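Local structure of glutamate racemase (Escherichia coli, 2JFN) at residues V98-L103 with F109-V114; E158-A163 with K184-P189; D38-L43 with R233-L238; N55-Y60 with E65-E70. The protein is a racemase of the Asp/Glu/hydantoin family, modelled with glutamic acid and uridine-5'-diphosphate-N-acetylmuramoyl-L-alanine bound at two separate sites. All coordinates share one frame; numbering follows the deposited sequence.

Contact 1 (V98-L103 with F109-V114). With UMA (uridine-5'-diphosphate-N-acetylmuramoyl-L-alanine), chain C.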
# COMPACT_ATOMS: atom_id res chain seq x y z
N VAL A 98 2.35 -12.91 1.95
CA VAL A 98 3.27 -13.70 2.75
C VAL A 98 3.28 -13.47 4.26
O VAL A 98 3.64 -14.37 5.02
CB VAL A 98 4.71 -13.52 2.24
CG1 VAL A 98 4.78 -13.89 0.76
CG2 VAL A 98 5.16 -12.08 2.46
N SER A 99 2.88 -12.28 4.71
CA SER A 99 2.91 -11.94 6.13
C SER A 99 1.65 -12.12 6.97
O SER A 99 1.73 -12.23 8.19
CB SER A 99 3.37 -10.48 6.30
OG SER A 99 4.67 -10.28 5.76
N LEU A 100 0.49 -12.15 6.33
CA LEU A 100 -0.77 -12.27 7.05
C LEU A 100 -0.91 -13.47 8.01
O LEU A 100 -1.29 -13.30 9.17
CB LEU A 100 -1.94 -12.24 6.06
CG LEU A 100 -2.10 -10.92 5.28
CD1 LEU A 100 -3.38 -10.98 4.45
CD2 LEU A 100 -2.16 -9.74 6.25
N PRO A 101 -0.63 -14.69 7.55
CA PRO A 101 -0.75 -15.83 8.46
C PRO A 101 0.06 -15.66 9.74
O PRO A 101 -0.44 -15.87 10.85
CB PRO A 101 -0.26 -17.00 7.61
CG PRO A 101 -0.72 -16.61 6.24
CD PRO A 101 -0.34 -15.14 6.18
N ALA A 102 1.33 -15.28 9.58
CA ALA A 102 2.23 -15.10 10.72
C ALA A 102 1.77 -13.99 11.66
O ALA A 102 1.87 -14.13 12.89
CB ALA A 102 3.64 -14.80 10.21
N LEU A 103 1.27 -12.90 11.09
CA LEU A 103 0.79 -11.78 11.89
C LEU A 103 -0.50 -12.12 12.64
O LEU A 103 -0.67 -11.75 13.79
CB LEU A 103 0.54 -10.57 11.00
CG LEU A 103 1.79 -9.93 10.40
CD1 LEU A 103 1.40 -8.95 9.29
CD2 LEU A 103 2.58 -9.22 11.50
N PHE A 109 -5.35 -8.88 17.53
CA PHE A 109 -6.12 -7.76 17.03
C PHE A 109 -6.23 -8.08 15.55
O PHE A 109 -5.37 -8.74 14.98
CB PHE A 109 -5.42 -6.42 17.30
CG PHE A 109 -3.98 -6.37 16.89
CD1 PHE A 109 -3.62 -6.31 15.54
CD2 PHE A 109 -2.97 -6.36 17.85
CE1 PHE A 109 -2.28 -6.24 15.16
CE2 PHE A 109 -1.63 -6.30 17.49
CZ PHE A 109 -1.28 -6.23 16.14
N PRO A 110 -7.32 -7.64 14.92
CA PRO A 110 -7.48 -7.93 13.49
C PRO A 110 -6.39 -7.31 12.62
O PRO A 110 -5.89 -6.22 12.90
CB PRO A 110 -8.88 -7.40 13.18
CG PRO A 110 -9.02 -6.26 14.14
CD PRO A 110 -8.44 -6.81 15.42
N VAL A 111 -6.01 -8.04 11.58
CA VAL A 111 -4.99 -7.57 10.66
C VAL A 111 -5.60 -7.51 9.26
O VAL A 111 -6.19 -8.48 8.80
CB VAL A 111 -3.76 -8.50 10.63
CG1 VAL A 111 -2.70 -7.97 9.67
CG2 VAL A 111 -3.18 -8.64 12.05
N VAL A 112 -5.46 -6.37 8.60
CA VAL A 112 -6.00 -6.21 7.26
C VAL A 112 -4.87 -6.31 6.25
O VAL A 112 -3.78 -5.76 6.45
CB VAL A 112 -6.70 -4.84 7.10
CG1 VAL A 112 -7.17 -4.63 5.67
CG2 VAL A 112 -7.87 -4.76 8.05
N GLY A 113 -5.12 -7.05 5.17
CA GLY A 113 -4.12 -7.21 4.14
C GLY A 113 -4.59 -6.56 2.85
O GLY A 113 -5.71 -6.04 2.78
N VAL A 114 -3.72 -6.57 1.84
CA VAL A 114 -4.05 -5.98 0.55
C VAL A 114 -3.64 -6.86 -0.62
O VAL A 114 -2.54 -7.42 -0.65
CB VAL A 114 -3.34 -4.64 0.35
CG1 VAL A 114 -3.71 -3.66 1.45
CG2 VAL A 114 -1.84 -4.86 0.30
N1 UMA C . -9.39 -5.51 -0.59
C2 UMA C . -8.13 -5.94 0.07
N3 UMA C . -8.23 -6.22 1.42
C4 UMA C . -9.40 -6.12 2.19
C5 UMA C . -10.66 -5.68 1.46
C6 UMA C . -10.59 -5.40 0.14
O2 UMA C . -7.06 -6.05 -0.51
O4 UMA C . -9.36 -6.39 3.39
C1B UMA C . -9.29 -5.20 -2.06
C2B UMA C . -9.40 -6.47 -2.89
O2' UMA C . -8.47 -6.51 -4.04
C3B UMA C . -10.82 -6.62 -3.32
C4B UMA C . -11.16 -5.15 -3.49
O4B UMA C . -10.37 -4.43 -2.55
O3B UMA C . -10.72 -7.40 -4.54
C5B UMA C . -12.57 -4.81 -3.21
O5B UMA C . -12.98 -5.39 -2.03
PA UMA C . -14.49 -5.39 -1.52
O1A UMA C . -14.39 -5.67 -0.08
O2A UMA C . -15.10 -4.15 -1.88
O3A UMA C . -15.11 -6.68 -2.29
PB UMA C . -14.48 -7.86 -3.15
O1B UMA C . -13.83 -7.38 -4.35
O2B UMA C . -15.50 -8.90 -3.28
O1' UMA C . -13.40 -8.45 -2.06
C1' UMA C . -13.50 -9.67 -1.33
C2' UMA C . -13.00 -9.52 0.09
N2' UMA C . -13.79 -8.53 0.85
C7' UMA C . -14.59 -8.89 1.87
O7' UMA C . -14.57 -10.02 2.34
C8' UMA C . -15.51 -7.85 2.47
C3' UMA C . -11.52 -9.13 0.03
O3' UMA C . -10.95 -9.06 1.38
C4' UMA C . -10.70 -10.15 -0.80
O4' UMA C . -9.34 -9.77 -0.88
C5' UMA C . -11.30 -10.27 -2.21
O5' UMA C . -12.73 -10.64 -2.08
C6' UMA C . -10.65 -11.35 -3.06
O6' UMA C . -10.69 -12.60 -2.38
C18 UMA C . -11.02 -10.05 2.45
C19 UMA C . -9.81 -10.92 2.54
O18 UMA C . -9.90 -12.07 2.94
C20 UMA C . -11.45 -9.33 3.74
N4 UMA C . -8.67 -10.35 2.14
C21 UMA C . -7.32 -10.94 2.27
C22 UMA C . -6.97 -11.47 3.69
O19 UMA C . -7.50 -10.90 4.66
O20 UMA C . -6.19 -12.45 3.80
C23 UMA C . -6.28 -9.91 1.84
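One wall of the UMA pocket is made where L100, on helix 93-106, packs against V111 and G113. The two branches of L100 divide the work. CD2 rests 3.8 Å from the CA of G113 and 3.9 Å from CG1 of V111, whereas CD1 turns to the ligand, 3.2 Å from the UMA carboxylate oxygen O20. A first torsion of -63° sets CG beside the backbone N of L100 and anti to its carbonyl carbon, which carries the branched end nearer to the strand than its CB bond alone would suggest. G113 has no CB, and L100 lies directly against its backbone. A turn further on, L103 adds a second, looser apolar contact, its CD1 standing 4.2 Å from the same V111 CG1.

The contact packs the helix of a beta-alpha-beta unit (strand 87-90, helix 93-106, strand 111-112) on its second strand. Alternation along that strand sorts its side chains: V111 points to the helix and shares V90 of strand 87-90 with L103, while V112 points away from the helix and packs on I231 and L238 of helix 228-241. V112 CG1 also comes within 3.6 Å of UMA O4.

Past the strand, the base is hydrogen-bonded by the backbone. UMA N3 donates to the carbonyl O of G113 over 2.9 Å with an N-H...O angle of 149°, and the CA of V114 approaches UMA O2 to 3.2 Å. S96 OG accepts the amide N-H of V114, and R104 NH2 bonds to both V111 O and UMA.

Contact 2 (E158-A163 with K184-P189)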
# COMPACT_ATOMS: atom_id res chain seq x y z
N GLU A 158 -3.30 -7.84 -18.61
CA GLU A 158 -2.03 -7.34 -19.11
C GLU A 158 -1.23 -6.90 -17.88
O GLU A 158 -1.55 -5.88 -17.27
CB GLU A 158 -2.24 -6.13 -20.03
CG GLU A 158 -2.99 -6.43 -21.31
CD GLU A 158 -2.28 -7.45 -22.17
OE1 GLU A 158 -1.05 -7.33 -22.35
OE2 GLU A 158 -2.95 -8.38 -22.67
N MET A 159 -0.21 -7.67 -17.53
CA MET A 159 0.61 -7.34 -16.37
C MET A 159 1.80 -6.47 -16.73
O MET A 159 2.40 -6.62 -17.78
CB MET A 159 1.15 -8.60 -15.69
CG MET A 159 0.16 -9.35 -14.83
SD MET A 159 1.06 -10.41 -13.67
CE MET A 159 1.88 -11.54 -14.81
N LEU A 160 2.13 -5.55 -15.83
CA LEU A 160 3.26 -4.67 -16.02
C LEU A 160 3.86 -4.36 -14.65
O LEU A 160 3.27 -3.64 -13.84
CB LEU A 160 2.80 -3.38 -16.72
CG LEU A 160 3.87 -2.55 -17.43
CD1 LEU A 160 3.20 -1.49 -18.30
CD2 LEU A 160 4.79 -1.90 -16.41
N GLY A 161 5.02 -4.95 -14.37
CA GLY A 161 5.68 -4.73 -13.09
C GLY A 161 6.77 -3.68 -13.22
O GLY A 161 7.61 -3.76 -14.12
N SER A 162 6.76 -2.69 -12.33
CA SER A 162 7.76 -1.63 -12.40
C SER A 162 8.27 -1.15 -11.06
O SER A 162 7.56 -0.49 -10.31
CB SER A 162 7.19 -0.43 -13.17
OG SER A 162 8.10 0.66 -13.12
N ALA A 163 9.53 -1.48 -10.76
CA ALA A 163 10.14 -1.04 -9.52
C ALA A 163 10.43 0.46 -9.65
O ALA A 163 10.45 1.19 -8.67
CB ALA A 163 11.43 -1.81 -9.27
N LYS A 184 5.96 7.61 -19.36
CA LYS A 184 5.58 7.21 -20.71
C LYS A 184 6.45 6.04 -21.17
O LYS A 184 5.98 5.14 -21.85
CB LYS A 184 5.75 8.37 -21.69
CG LYS A 184 4.76 9.51 -21.48
CD LYS A 184 5.09 10.70 -22.37
CE LYS A 184 4.19 11.88 -22.05
NZ LYS A 184 4.58 13.10 -22.83
N ARG A 185 7.72 6.09 -20.80
CA ARG A 185 8.66 5.04 -21.17
C ARG A 185 8.26 3.74 -20.49
O ARG A 185 8.18 2.68 -21.13
CB ARG A 185 10.08 5.44 -20.73
CG ARG A 185 11.13 4.39 -21.05
CD ARG A 185 11.30 4.21 -22.56
NE ARG A 185 12.10 3.02 -22.86
CZ ARG A 185 11.68 1.78 -22.67
NH1 ARG A 185 10.46 1.55 -22.19
NH2 ARG A 185 12.48 0.76 -22.95
N ILE A 186 7.98 3.82 -19.20
CA ILE A 186 7.58 2.64 -18.45
C ILE A 186 6.29 2.06 -19.04
O ILE A 186 6.16 0.84 -19.17
CB ILE A 186 7.33 2.99 -16.96
CG1 ILE A 186 8.65 3.45 -16.31
CG2 ILE A 186 6.75 1.79 -16.22
CD1 ILE A 186 8.49 3.96 -14.88
N LEU A 187 5.36 2.93 -19.42
CA LEU A 187 4.08 2.49 -19.98
C LEU A 187 4.08 2.32 -21.51
O LEU A 187 3.05 2.03 -22.10
CB LEU A 187 2.98 3.48 -19.57
CG LEU A 187 2.71 3.58 -18.06
CD1 LEU A 187 1.83 4.79 -17.75
CD2 LEU A 187 2.05 2.31 -17.58
N ARG A 188 5.25 2.48 -22.13
CA ARG A 188 5.36 2.37 -23.58
C ARG A 188 4.64 1.12 -24.12
O ARG A 188 3.87 1.22 -25.07
CB ARG A 188 6.84 2.37 -24.02
CG ARG A 188 7.04 2.64 -25.52
CD ARG A 188 8.52 2.81 -25.89
NE ARG A 188 9.26 1.55 -25.87
CZ ARG A 188 10.52 1.42 -26.27
NH1 ARG A 188 11.19 2.47 -26.72
NH2 ARG A 188 11.11 0.23 -26.23
N PRO A 189 4.87 -0.05 -23.51
CA PRO A 189 4.22 -1.29 -23.96
C PRO A 189 2.72 -1.12 -24.17
O PRO A 189 2.16 -1.56 -25.17
CB PRO A 189 4.52 -2.27 -22.83
CG PRO A 189 5.83 -1.80 -22.31
CD PRO A 189 5.67 -0.30 -22.30
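L160 enters from strand 156-161 with its CB bond directed at the part of the chain that holds I186 and L187. A chi1 of -160°, CG anti to the backbone N, carries the two methyls to the I186-L187 backbone. CD1 reaches both the carbonyl O of I186, 3.9 Å off, and CD2 of L187, at 4.0 Å. CD2 lies beside the same carbonyl and meets CG2 of I186 at 4.2 Å. The leucine crosses both I186 and L187 at about a right angle, and it touches with CD1 and CD2 alone, against the I186 carbonyl and the branches of the two residues.

I186 CG2 has a closer neighbour in S162, whose OG is 3.6 Å away; the isoleucine's CD1 is also near that oxygen, at 3.8 Å. These are van der Waals approaches to methyls; OG hydrogen-bonds M165 N, with S162 at the N-cap position of helix 163-174.

I186 also packs on E164, M165 and L168 of that helix, and L187 on L133 of strand 129-134 and on L214 and V217 of helix 211-217. This part of the chain covers an edge strand, 156-161, of the four-stranded parallel sheet, between helices 163-174 and 211-217.

Contact 3 (D38-L43 with R233-L238). With UMA (uridine-5'-diphosphate-N-acetylmuramoyl-L-alanine), chain C.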
# COMPACT_ATOMS: atom_id res chain seq x y z
N ASP A 38 -4.93 7.40 3.68
CA ASP A 38 -5.73 8.54 3.27
C ASP A 38 -7.21 8.16 3.12
O ASP A 38 -8.10 8.91 3.54
CB ASP A 38 -5.18 9.09 1.95
CG ASP A 38 -5.56 10.54 1.71
OD1 ASP A 38 -5.87 11.26 2.68
OD2 ASP A 38 -5.52 10.97 0.53
N GLU A 39 -7.48 6.99 2.54
CA GLU A 39 -8.85 6.50 2.36
C GLU A 39 -9.45 6.13 3.72
O GLU A 39 -10.62 6.42 4.00
CB GLU A 39 -8.86 5.27 1.46
CG GLU A 39 -8.49 5.53 0.01
CD GLU A 39 -9.65 6.08 -0.81
OE1 GLU A 39 -9.48 6.26 -2.03
OE2 GLU A 39 -10.73 6.32 -0.23
N ILE A 40 -8.66 5.48 4.56
CA ILE A 40 -9.14 5.09 5.87
C ILE A 40 -9.52 6.30 6.73
O ILE A 40 -10.59 6.33 7.33
CB ILE A 40 -8.10 4.24 6.62
CG1 ILE A 40 -7.83 2.94 5.85
CG2 ILE A 40 -8.59 3.92 8.04
CD1 ILE A 40 -6.73 2.08 6.46
N ARG A 41 -8.64 7.30 6.78
CA ARG A 41 -8.92 8.49 7.59
C ARG A 41 -10.10 9.29 7.05
O ARG A 41 -10.77 9.98 7.80
CB ARG A 41 -7.70 9.40 7.69
CG ARG A 41 -7.35 10.15 6.41
CD ARG A 41 -6.62 11.45 6.72
NE ARG A 41 -6.11 12.08 5.51
CZ ARG A 41 -5.50 13.27 5.47
NH1 ARG A 41 -5.33 13.97 6.59
NH2 ARG A 41 -5.06 13.75 4.32
N HIS A 42 -10.34 9.21 5.75
CA HIS A 42 -11.46 9.94 5.17
C HIS A 42 -12.75 9.33 5.70
O HIS A 42 -13.75 10.02 5.89
CB HIS A 42 -11.41 9.86 3.64
CG HIS A 42 -12.50 10.62 2.97
ND1 HIS A 42 -13.82 10.23 3.00
CD2 HIS A 42 -12.47 11.77 2.24
CE1 HIS A 42 -14.56 11.09 2.33
NE2 HIS A 42 -13.76 12.04 1.85
N LEU A 43 -12.73 8.02 5.95
CA LEU A 43 -13.89 7.31 6.46
C LEU A 43 -13.94 7.32 8.00
O LEU A 43 -15.02 7.42 8.59
CB LEU A 43 -13.86 5.86 5.96
CG LEU A 43 -15.06 4.96 6.26
CD1 LEU A 43 -16.30 5.56 5.59
CD2 LEU A 43 -14.80 3.56 5.73
N ARG A 233 -13.42 0.49 4.25
CA ARG A 233 -14.65 -0.18 4.65
C ARG A 233 -14.37 -1.42 5.49
O ARG A 233 -15.04 -1.67 6.49
CB ARG A 233 -15.50 -0.56 3.43
CG ARG A 233 -16.10 0.64 2.68
CD ARG A 233 -17.15 0.17 1.67
NE ARG A 233 -16.56 -0.62 0.59
CZ ARG A 233 -15.99 -0.09 -0.49
NH1 ARG A 233 -15.92 1.22 -0.63
NH2 ARG A 233 -15.46 -0.88 -1.41
N ARG A 234 -13.38 -2.21 5.09
CA ARG A 234 -13.03 -3.42 5.85
C ARG A 234 -12.52 -3.05 7.24
O ARG A 234 -12.79 -3.75 8.22
CB ARG A 234 -11.96 -4.22 5.10
CG ARG A 234 -11.49 -5.47 5.83
CD ARG A 234 -12.64 -6.44 6.13
NE ARG A 234 -12.14 -7.71 6.64
CZ ARG A 234 -12.91 -8.72 7.03
NH1 ARG A 234 -14.23 -8.62 6.97
NH2 ARG A 234 -12.36 -9.84 7.48
N THR A 235 -11.79 -1.93 7.33
CA THR A 235 -11.25 -1.45 8.60
C THR A 235 -12.39 -1.03 9.53
O THR A 235 -12.41 -1.39 10.71
CB THR A 235 -10.29 -0.25 8.37
OG1 THR A 235 -9.14 -0.71 7.66
CG2 THR A 235 -9.86 0.38 9.70
N ALA A 236 -13.35 -0.29 8.98
CA ALA A 236 -14.50 0.16 9.76
C ALA A 236 -15.30 -1.05 10.25
O ALA A 236 -15.82 -1.05 11.36
CB ALA A 236 -15.38 1.08 8.92
N TRP A 237 -15.41 -2.08 9.42
CA TRP A 237 -16.16 -3.27 9.81
C TRP A 237 -15.46 -4.01 10.95
O TRP A 237 -16.11 -4.49 11.89
CB TRP A 237 -16.33 -4.22 8.63
CG TRP A 237 -17.30 -5.35 8.91
CD1 TRP A 237 -18.66 -5.30 8.84
CD2 TRP A 237 -16.97 -6.68 9.33
NE1 TRP A 237 -19.20 -6.52 9.19
CE2 TRP A 237 -18.18 -7.38 9.49
CE3 TRP A 237 -15.76 -7.35 9.58
CZ2 TRP A 237 -18.23 -8.72 9.90
CZ3 TRP A 237 -15.81 -8.68 9.99
CH2 TRP A 237 -17.04 -9.35 10.15
N LEU A 238 -14.14 -4.12 10.86
CA LEU A 238 -13.37 -4.82 11.88
C LEU A 238 -13.34 -4.06 13.20
O LEU A 238 -13.34 -4.66 14.27
CB LEU A 238 -11.94 -5.06 11.39
CG LEU A 238 -11.82 -6.06 10.23
CD1 LEU A 238 -10.41 -6.09 9.71
CD2 LEU A 238 -12.25 -7.44 10.70
N1 UMA C . -9.39 -5.51 -0.59
C2 UMA C . -8.13 -5.94 0.07
N3 UMA C . -8.23 -6.22 1.42
C4 UMA C . -9.40 -6.12 2.19
C5 UMA C . -10.66 -5.68 1.46
C6 UMA C . -10.59 -5.40 0.14
O2 UMA C . -7.06 -6.05 -0.51
O4 UMA C . -9.36 -6.39 3.39
C1B UMA C . -9.29 -5.20 -2.06
C2B UMA C . -9.40 -6.47 -2.89
O2' UMA C . -8.47 -6.51 -4.04
C3B UMA C . -10.82 -6.62 -3.32
C4B UMA C . -11.16 -5.15 -3.49
O4B UMA C . -10.37 -4.43 -2.55
O3B UMA C . -10.72 -7.40 -4.54
C5B UMA C . -12.57 -4.81 -3.21
O5B UMA C . -12.98 -5.39 -2.03
PA UMA C . -14.49 -5.39 -1.52
O1A UMA C . -14.39 -5.67 -0.08
O2A UMA C . -15.10 -4.15 -1.88
O3A UMA C . -15.11 -6.68 -2.29
PB UMA C . -14.48 -7.86 -3.15
O1B UMA C . -13.83 -7.38 -4.35
O2B UMA C . -15.50 -8.90 -3.28
O1' UMA C . -13.40 -8.45 -2.06
C1' UMA C . -13.50 -9.67 -1.33
C2' UMA C . -13.00 -9.52 0.09
N2' UMA C . -13.79 -8.53 0.85
C7' UMA C . -14.59 -8.89 1.87
O7' UMA C . -14.57 -10.02 2.34
C8' UMA C . -15.51 -7.85 2.47
C3' UMA C . -11.52 -9.13 0.03
O3' UMA C . -10.95 -9.06 1.38
C4' UMA C . -10.70 -10.15 -0.80
O4' UMA C . -9.34 -9.77 -0.88
C5' UMA C . -11.30 -10.27 -2.21
O5' UMA C . -12.73 -10.64 -2.08
C6' UMA C . -10.65 -11.35 -3.06
O6' UMA C . -10.69 -12.60 -2.38
C18 UMA C . -11.02 -10.05 2.45
C19 UMA C . -9.81 -10.92 2.54
O18 UMA C . -9.90 -12.07 2.94
C20 UMA C . -11.45 -9.33 3.74
N4 UMA C . -8.67 -10.35 2.14
C21 UMA C . -7.32 -10.94 2.27
C22 UMA C . -6.97 -11.47 3.69
O19 UMA C . -7.50 -10.90 4.66
O20 UMA C . -6.19 -12.45 3.80
C23 UMA C . -6.28 -9.91 1.84
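Two helices that lie on the mixed sheet, 33-43 and 228-241, meet here through I40 and L43 on one side and R233, T235 and A236 on the other. The axes of the short segments approach to 9.7 Å at a signed crossing angle of -52°. I40 crosses T235 at about a right angle. Its CD1 lies 3.9 Å from T235 OG1, and the two CG2 methyls are 4.1 Å apart. That hydroxyl is engaged by the carbonyl O of I231, one turn earlier: chi1 of -67° puts OG1 beside the backbone N of T235, on the side of that carbonyl. Both residues also touch V89 of strand 87-90, which places this half of the contact over the sheet.

At the exposed margin, CD2 of L43 lies 3.7 Å from the backbone N of R233 and 4.1 Å from CB of A236. On helix 33-43, R41 turns toward D38, giving NE and NH2 side-on to the single oxygen OD1; the NE bond measures 3.0 Å.

On the ligand side, R233 NH2 makes a weak bond of 3.3 Å to UMA O2A, a PA oxygen; O2A lies at the guanidinium edge, in its plane. The guanidinium of R234 has CD2 of L238 over one face and the UMA methyl C20 over the opposite face, displaced toward the rim.

Between the helices the contacts are van der Waals, mostly between aliphatic groups. R233 would be expected to offset some of the phosphate's negative charge, while R234 meets the ligand by van der Waals contact, including its CG 3.4 Å from UMA O4.

Contact 4 (N55-Y60 with E65-E70). With GLU (glutamic acid), chain B.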
# COMPACT_ATOMS: atom_id res chain seq x y z
N ASN A 55 12.01 2.21 6.24
CA ASN A 55 12.98 2.85 5.37
C ASN A 55 14.32 2.12 5.39
O ASN A 55 15.15 2.34 4.52
CB ASN A 55 13.16 4.32 5.76
CG ASN A 55 13.70 4.51 7.17
OD1 ASN A 55 13.16 3.97 8.13
ND2 ASN A 55 14.77 5.29 7.29
N VAL A 56 14.51 1.23 6.36
CA VAL A 56 15.75 0.46 6.49
C VAL A 56 15.83 -0.71 5.49
O VAL A 56 16.90 -0.97 4.93
CB VAL A 56 15.90 -0.11 7.93
CG1 VAL A 56 16.99 -1.19 7.97
CG2 VAL A 56 16.25 1.01 8.89
N ALA A 57 14.71 -1.39 5.26
CA ALA A 57 14.72 -2.52 4.35
C ALA A 57 14.00 -2.27 3.02
O ALA A 57 13.95 -3.16 2.17
CB ALA A 57 14.15 -3.75 5.05
N PHE A 58 13.46 -1.08 2.84
CA PHE A 58 12.79 -0.74 1.58
C PHE A 58 13.89 -0.82 0.51
O PHE A 58 15.00 -0.36 0.76
CB PHE A 58 12.24 0.69 1.62
CG PHE A 58 11.73 1.18 0.29
CD1 PHE A 58 10.42 0.92 -0.10
CD2 PHE A 58 12.58 1.84 -0.59
CE1 PHE A 58 9.96 1.33 -1.36
CE2 PHE A 58 12.13 2.25 -1.85
CZ PHE A 58 10.82 1.99 -2.23
N PRO A 59 13.59 -1.36 -0.68
CA PRO A 59 12.31 -1.92 -1.15
C PRO A 59 12.14 -3.41 -0.84
O PRO A 59 13.10 -4.18 -0.87
CB PRO A 59 12.36 -1.66 -2.65
CG PRO A 59 13.80 -1.91 -2.96
CD PRO A 59 14.53 -1.22 -1.81
N TYR A 60 10.91 -3.80 -0.54
CA TYR A 60 10.57 -5.19 -0.23
C TYR A 60 10.46 -6.05 -1.50
O TYR A 60 10.68 -7.26 -1.46
CB TYR A 60 9.24 -5.24 0.54
CG TYR A 60 9.33 -4.95 2.03
CD1 TYR A 60 10.46 -4.34 2.60
CD2 TYR A 60 8.27 -5.28 2.88
CE1 TYR A 60 10.52 -4.06 3.98
CE2 TYR A 60 8.32 -5.01 4.24
CZ TYR A 60 9.44 -4.41 4.79
OH TYR A 60 9.47 -4.15 6.15
N GLU A 65 11.24 -13.71 0.69
CA GLU A 65 10.00 -13.80 1.44
C GLU A 65 10.22 -14.15 2.91
O GLU A 65 9.51 -13.65 3.78
CB GLU A 65 9.04 -14.80 0.79
CG GLU A 65 8.23 -14.20 -0.36
CD GLU A 65 7.33 -15.22 -1.06
OE1 GLU A 65 6.70 -16.05 -0.37
OE2 GLU A 65 7.25 -15.17 -2.31
N ALA A 66 11.20 -15.00 3.19
CA ALA A 66 11.50 -15.39 4.57
C ALA A 66 11.90 -14.16 5.40
O ALA A 66 11.52 -14.04 6.57
CB ALA A 66 12.62 -16.43 4.59
N PHE A 67 12.67 -13.27 4.79
CA PHE A 67 13.08 -12.05 5.48
C PHE A 67 11.87 -11.16 5.73
O PHE A 67 11.64 -10.71 6.85
CB PHE A 67 14.10 -11.26 4.65
CG PHE A 67 14.28 -9.84 5.11
CD1 PHE A 67 14.99 -9.55 6.28
CD2 PHE A 67 13.65 -8.80 4.44
CE1 PHE A 67 15.07 -8.24 6.76
CE2 PHE A 67 13.72 -7.49 4.92
CZ PHE A 67 14.44 -7.21 6.08
N ILE A 68 11.09 -10.92 4.68
CA ILE A 68 9.91 -10.07 4.76
C ILE A 68 8.95 -10.45 5.90
O ILE A 68 8.53 -9.59 6.68
CB ILE A 68 9.12 -10.06 3.43
CG1 ILE A 68 9.96 -9.39 2.33
CG2 ILE A 68 7.80 -9.31 3.59
CD1 ILE A 68 9.24 -9.24 1.00
N VAL A 69 8.60 -11.73 5.99
CA VAL A 69 7.69 -12.18 7.04
C VAL A 69 8.24 -11.84 8.42
O VAL A 69 7.54 -11.25 9.24
CB VAL A 69 7.43 -13.70 6.95
CG1 VAL A 69 6.54 -14.15 8.11
CG2 VAL A 69 6.77 -14.04 5.62
N GLU A 70 9.50 -12.21 8.67
CA GLU A 70 10.13 -11.96 9.96
C GLU A 70 10.22 -10.46 10.27
O GLU A 70 9.98 -10.04 11.41
CB GLU A 70 11.55 -12.55 10.00
CG GLU A 70 11.63 -14.08 9.94
CD GLU A 70 10.87 -14.77 11.06
OE1 GLU A 70 10.91 -14.29 12.22
OE2 GLU A 70 10.23 -15.81 10.79
N GLU B . 3.92 -0.14 -1.19
CA GLU B . 4.53 -1.14 -2.08
C GLU B . 3.62 -2.35 -2.13
O GLU B . 2.35 -2.20 -2.12
CB GLU B . 5.92 -1.52 -1.55
CG GLU B . 6.95 -1.54 -2.70
CD GLU B . 8.25 -2.21 -2.26
OE1 GLU B . 8.91 -2.84 -3.07
OE2 GLU B . 8.65 -2.10 -1.10
OXT GLU B . 4.13 -3.52 -2.20
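I68 lays its CD1 methyl against Y60, 3.5 Å from the carbonyl O and 4.0 Å from CB. The other branch, CG2, approaches CD2 of the tyrosine ring obliquely at 4.1 Å, so both branches lie along one side of Y60. Beside this pair, the ring of F67 presents its edge to A57: CZ is 3.6 Å from the alanine CB, which lies near the ring plane. With CG anti to the backbone N (chi1 164°), the phenylalanine leans out from the helix and reaches the loop with its far end.

The arrangement joins the loop that leaves parallel strand 48-53 to the first turns of helix 65-82, the helix that follows it in the alpha/beta fold. Within that loop A57 O lies in the plane of the Y60 ring, at its edge, and K63 NZ bonds to the carbonyls of both A57 and P59. D54 OD2 is the hydrogen-bond partner of Y60 OH, so the ring is tied at its outer end while I68 covers its base.

The same loop lines the pocket of the bound glutamic acid. Y60 N donates to ligand OE2 over 2.9 Å at an N-H...O angle of 160°, a fairly straight bond. CD1 of F58 comes within 3.6 Å of that oxygen. The peptide bond before P59 is cis, and the proline CB stands 3.8 Å above the F58 ring, over its centre; V166, E167 and E170 of helix 163-174 also touch F58.

In the fold
Contacts 1 and 4 are buried, while contacts 2 and 3 are only partly so. Helices 93-106 and 65-82 link contact 1 to contact 4, V98 and A102 packing on E65 and V69; V112 and P110 reach L238 of contact 3. Contacts 1 and 3 share UMA but differ in chemistry: backbone acceptor and branched side chains in the former, arginine side chains at a more exposed edge in the latter. Contact 4 serves the glutamic acid instead, through a backbone amide. Contact 2 belongs to the separate four-stranded sheet, its centre 29 Å from that of contact 1, and meets neither ligand. Across all four pairs of segments the packing is largely apolar.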